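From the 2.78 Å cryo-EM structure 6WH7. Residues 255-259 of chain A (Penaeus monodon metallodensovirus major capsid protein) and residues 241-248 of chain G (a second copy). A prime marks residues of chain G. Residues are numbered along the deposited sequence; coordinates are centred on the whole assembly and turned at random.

Chain A (255-259) SKHIN
Chain G 241-248: QNNDSMNA

A single hydrogen bond joins these two stretches, from Ile258 N to Asn243′ O (3.0 Å, 159° at the hydrogen); close packing, with 343 Å² buried in all, does the rest. Chain A runs extended through Ile258 (phi/psi -84/148) and Asn259 (-131/167) after Lys256, whose left-handed backbone (69/29) turns the chain. Chain G makes a tight loop, with Asp244′ (-66/-31) and Ser245′ (-84/-33) at its bend, closed by Asn243′ N to Met246′ O at 2.6 Å. In register, His257 CA lies 4.2 Å from Met246′ CA.

His257, chi1 p (54°) and chi2 -83°, lays one ring face under Asp244′ O, 3.0 Å from CG; the flat imidazole offers a face to this carbonyl oxygen. Ile258, chi1 p and chi2 t, points its CA-to-CB bond sideways, yet CG1 comes 3.0 Å from Asn243′ O and CG2 3.5 Å from Asn242′ CB; the residue is buried, where an apolar chain is suitable. Asn242′ (chi1 m) braces its own loop, OD1 accepting from Ala248′ N at 3.1 Å. The CA-to-CB bond of Asn247′ points toward chain A, and chi1 p (54°) sets ND2 3.5 Å from Lys256 C. Met246′ CA makes a CA-H...O contact with Lys256 O (3.3 Å). Lys256 is exposed, and the end of its side chain (m, m, t, t) leads away from chain G.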

ATOM      1  N   SER A 255      50.673 -90.004  18.248  1.00 16.88           N
ATOM      2  CA  SER A 255      49.331 -90.315  18.705  1.00 16.88           C
ATOM      3  C   SER A 255      48.994 -89.617  20.017  1.00 16.88           C
ATOM      4  O   SER A 255      49.863 -89.174  20.770  1.00 16.88           O
ATOM      5  CB  SER A 255      49.160 -91.822  18.867  1.00 17.80           C
ATOM      6  OG  SER A 255      50.020 -92.323  19.872  1.00 17.80           O
ATOM      7  N   LYS A 256      47.689 -89.538  20.272  1.00 16.79           N
ATOM      8  CA  LYS A 256      47.101 -89.112  21.539  1.00 16.79           C
ATOM      9  C   LYS A 256      47.313 -87.636  21.828  1.00 16.79           C
ATOM     10  O   LYS A 256      47.344 -87.229  22.986  1.00 16.79           O
ATOM     11  CB  LYS A 256      47.621 -89.960  22.696  1.00 18.80           C
ATOM     12  CG  LYS A 256      47.379 -91.432  22.480  1.00 18.80           C
ATOM     13  CD  LYS A 256      45.909 -91.701  22.250  1.00 18.80           C
ATOM     14  CE  LYS A 256      45.653 -93.180  22.053  1.00 18.80           C
ATOM     15  NZ  LYS A 256      44.214 -93.451  21.819  1.00 18.80           N
ATOM     16  N   HIS A 257      47.425 -86.825  20.788  1.00 15.41           N
ATOM     17  CA  HIS A 257      47.405 -85.376  20.923  1.00 15.41           C
ATOM     18  C   HIS A 257      47.247 -84.778  19.536  1.00 15.41           C
ATOM     19  O   HIS A 257      47.209 -85.492  18.532  1.00 15.41           O
ATOM     20  CB  HIS A 257      48.657 -84.846  21.610  1.00 15.32           C
ATOM     21  CG  HIS A 257      49.931 -85.290  20.971  1.00 15.32           C
ATOM     22  ND1 HIS A 257      50.510 -86.507  21.243  1.00 15.32           N
ATOM     23  CD2 HIS A 257      50.734 -84.686  20.066  1.00 15.32           C
ATOM     24  CE1 HIS A 257      51.621 -86.629  20.545  1.00 15.32           C
ATOM     25  NE2 HIS A 257      51.777 -85.539  19.817  1.00 15.32           N
ATOM     26  N   ILE A 258      47.161 -83.464  19.489  1.00 14.35           N
ATOM     27  CA  ILE A 258      47.026 -82.772  18.218  1.00 14.35           C
ATOM     28  C   ILE A 258      48.396 -82.582  17.598  1.00 14.35           C
ATOM     29  O   ILE A 258      49.409 -82.427  18.284  1.00 14.35           O
ATOM     30  CB  ILE A 258      46.292 -81.432  18.382  1.00 13.60           C
ATOM     31  CG1 ILE A 258      47.069 -80.524  19.312  1.00 13.60           C
ATOM     32  CG2 ILE A 258      44.892 -81.659  18.890  1.00 13.60           C
ATOM     33  CD1 ILE A 258      46.512 -79.175  19.423  1.00 13.60           C
ATOM     34  N   ASN A 259      48.419 -82.611  16.276  1.00 13.95           N
ATOM     35  CA  ASN A 259      49.619 -82.455  15.483  1.00 13.95           C
ATOM     36  C   ASN A 259      49.345 -81.422  14.410  1.00 13.95           C
ATOM     37  O   ASN A 259      48.203 -81.036  14.169  1.00 13.95           O
ATOM     38  CB  ASN A 259      50.038 -83.780  14.853  1.00 15.74           C
ATOM     39  CG  ASN A 259      50.419 -84.804  15.875  1.00 15.74           C
ATOM     40  OD1 ASN A 259      49.875 -85.896  15.902  1.00 15.74           O
ATOM     41  ND2 ASN A 259      51.389 -84.473  16.706  1.00 15.74           N
TER
ATOM     42  N   GLN G 241      40.512 -81.505  26.076  1.00 13.46           N
ATOM     43  CA  GLN G 241      41.512 -80.531  25.667  1.00 13.46           C
ATOM     44  C   GLN G 241      42.236 -81.050  24.445  1.00 13.46           C
ATOM     45  O   GLN G 241      42.516 -82.241  24.346  1.00 13.46           O
ATOM     46  CB  GLN G 241      42.545 -80.274  26.761  1.00 13.65           C
ATOM     47  CG  GLN G 241      42.014 -79.632  27.995  1.00 13.65           C
ATOM     48  CD  GLN G 241      43.048 -79.558  29.065  1.00 13.65           C
ATOM     49  OE1 GLN G 241      44.034 -80.270  29.033  1.00 13.65           O
ATOM     50  NE2 GLN G 241      42.814 -78.726  30.045  1.00 13.65           N
ATOM     51  N   ASN G 242      42.565 -80.147  23.537  1.00 13.30           N
ATOM     52  CA  ASN G 242      43.393 -80.447  22.379  1.00 13.30           C
ATOM     53  C   ASN G 242      44.753 -79.816  22.629  1.00 13.30           C
ATOM     54  O   ASN G 242      44.882 -78.592  22.610  1.00 13.30           O
ATOM     55  CB  ASN G 242      42.743 -79.913  21.109  1.00 13.37           C
ATOM     56  CG  ASN G 242      41.523 -80.704  20.705  1.00 13.37           C
ATOM     57  OD1 ASN G 242      41.424 -81.892  20.977  1.00 13.37           O
ATOM     58  ND2 ASN G 242      40.572 -80.038  20.081  1.00 13.37           N
ATOM     59  N   ASN G 243      45.765 -80.645  22.861  1.00 14.19           N
ATOM     60  CA  ASN G 243      47.040 -80.187  23.388  1.00 14.19           C
ATOM     61  C   ASN G 243      48.175 -80.922  22.703  1.00 14.19           C
ATOM     62  O   ASN G 243      47.966 -81.814  21.883  1.00 14.19           O
ATOM     63  CB  ASN G 243      47.159 -80.450  24.889  1.00 14.49           C
ATOM     64  CG  ASN G 243      46.219 -79.635  25.691  1.00 14.49           C
ATOM     65  OD1 ASN G 243      45.750 -78.603  25.244  1.00 14.49           O
ATOM     66  ND2 ASN G 243      45.941 -80.080  26.897  1.00 14.49           N
ATOM     67  N   ASP G 244      49.396 -80.555  23.084  1.00 15.22           N
ATOM     68  CA  ASP G 244      50.534 -81.428  22.856  1.00 15.22           C
ATOM     69  C   ASP G 244      50.430 -82.701  23.675  1.00 15.22           C
ATOM     70  O   ASP G 244      50.970 -83.738  23.282  1.00 15.22           O
ATOM     71  CB  ASP G 244      51.825 -80.701  23.214  1.00 16.83           C
ATOM     72  CG  ASP G 244      51.793 -80.137  24.618  1.00 16.83           C
ATOM     73  OD1 ASP G 244      50.693 -80.022  25.186  1.00 16.83           O
ATOM     74  OD2 ASP G 244      52.867 -79.861  25.181  1.00 16.83           O
ATOM     75  N   SER G 245      49.808 -82.620  24.846  1.00 15.10           N
ATOM     76  CA  SER G 245      49.696 -83.769  25.728  1.00 15.10           C
ATOM     77  C   SER G 245      48.517 -84.654  25.370  1.00 15.10           C
ATOM     78  O   SER G 245      48.582 -85.874  25.548  1.00 15.10           O
ATOM     79  CB  SER G 245      49.571 -83.298  27.174  1.00 16.44           C
ATOM     80  OG  SER G 245      50.709 -82.564  27.576  1.00 16.44           O
ATOM     81  N   MET G 246      47.431 -84.071  24.879  1.00 14.55           N
ATOM     82  CA  MET G 246      46.164 -84.772  24.927  1.00 14.55           C
ATOM     83  C   MET G 246      45.219 -84.277  23.847  1.00 14.55           C
ATOM     84  O   MET G 246      45.363 -83.173  23.324  1.00 14.55           O
ATOM     85  CB  MET G 246      45.544 -84.607  26.308  1.00 14.65           C
ATOM     86  CG  MET G 246      45.177 -83.197  26.664  1.00 14.65           C
ATOM     87  SD  MET G 246      44.818 -83.045  28.415  1.00 14.65           S
ATOM     88  CE  MET G 246      46.436 -82.729  29.089  1.00 14.65           C
ATOM     89  N   ASN G 247      44.246 -85.119  23.516  1.00 14.17           N
ATOM     90  CA  ASN G 247      43.182 -84.757  22.598  1.00 14.17           C
ATOM     91  C   ASN G 247      41.830 -85.041  23.236  1.00 14.17           C
ATOM     92  O   ASN G 247      41.702 -85.880  24.128  1.00 14.17           O
ATOM     93  CB  ASN G 247      43.330 -85.463  21.236  1.00 15.63           C
ATOM     94  CG  ASN G 247      43.442 -86.958  21.348  1.00 15.63           C
ATOM     95  OD1 ASN G 247      42.895 -87.575  22.256  1.00 15.63           O
ATOM     96  ND2 ASN G 247      44.149 -87.558  20.410  1.00 15.63           N
ATOM     97  N   ALA G 248      40.818 -84.312  22.767  1.00 13.86           N
ATOM     98  CA  ALA G 248      39.528 -84.280  23.442  1.00 13.86           C
ATOM     99  C   ALA G 248      38.687 -85.520  23.183  1.00 13.86           C
ATOM    100  O   ALA G 248      37.928 -85.932  24.064  1.00 13.86           O
ATOM    101  CB  ALA G 248      38.756 -83.033  23.021  1.00 12.68           C
TER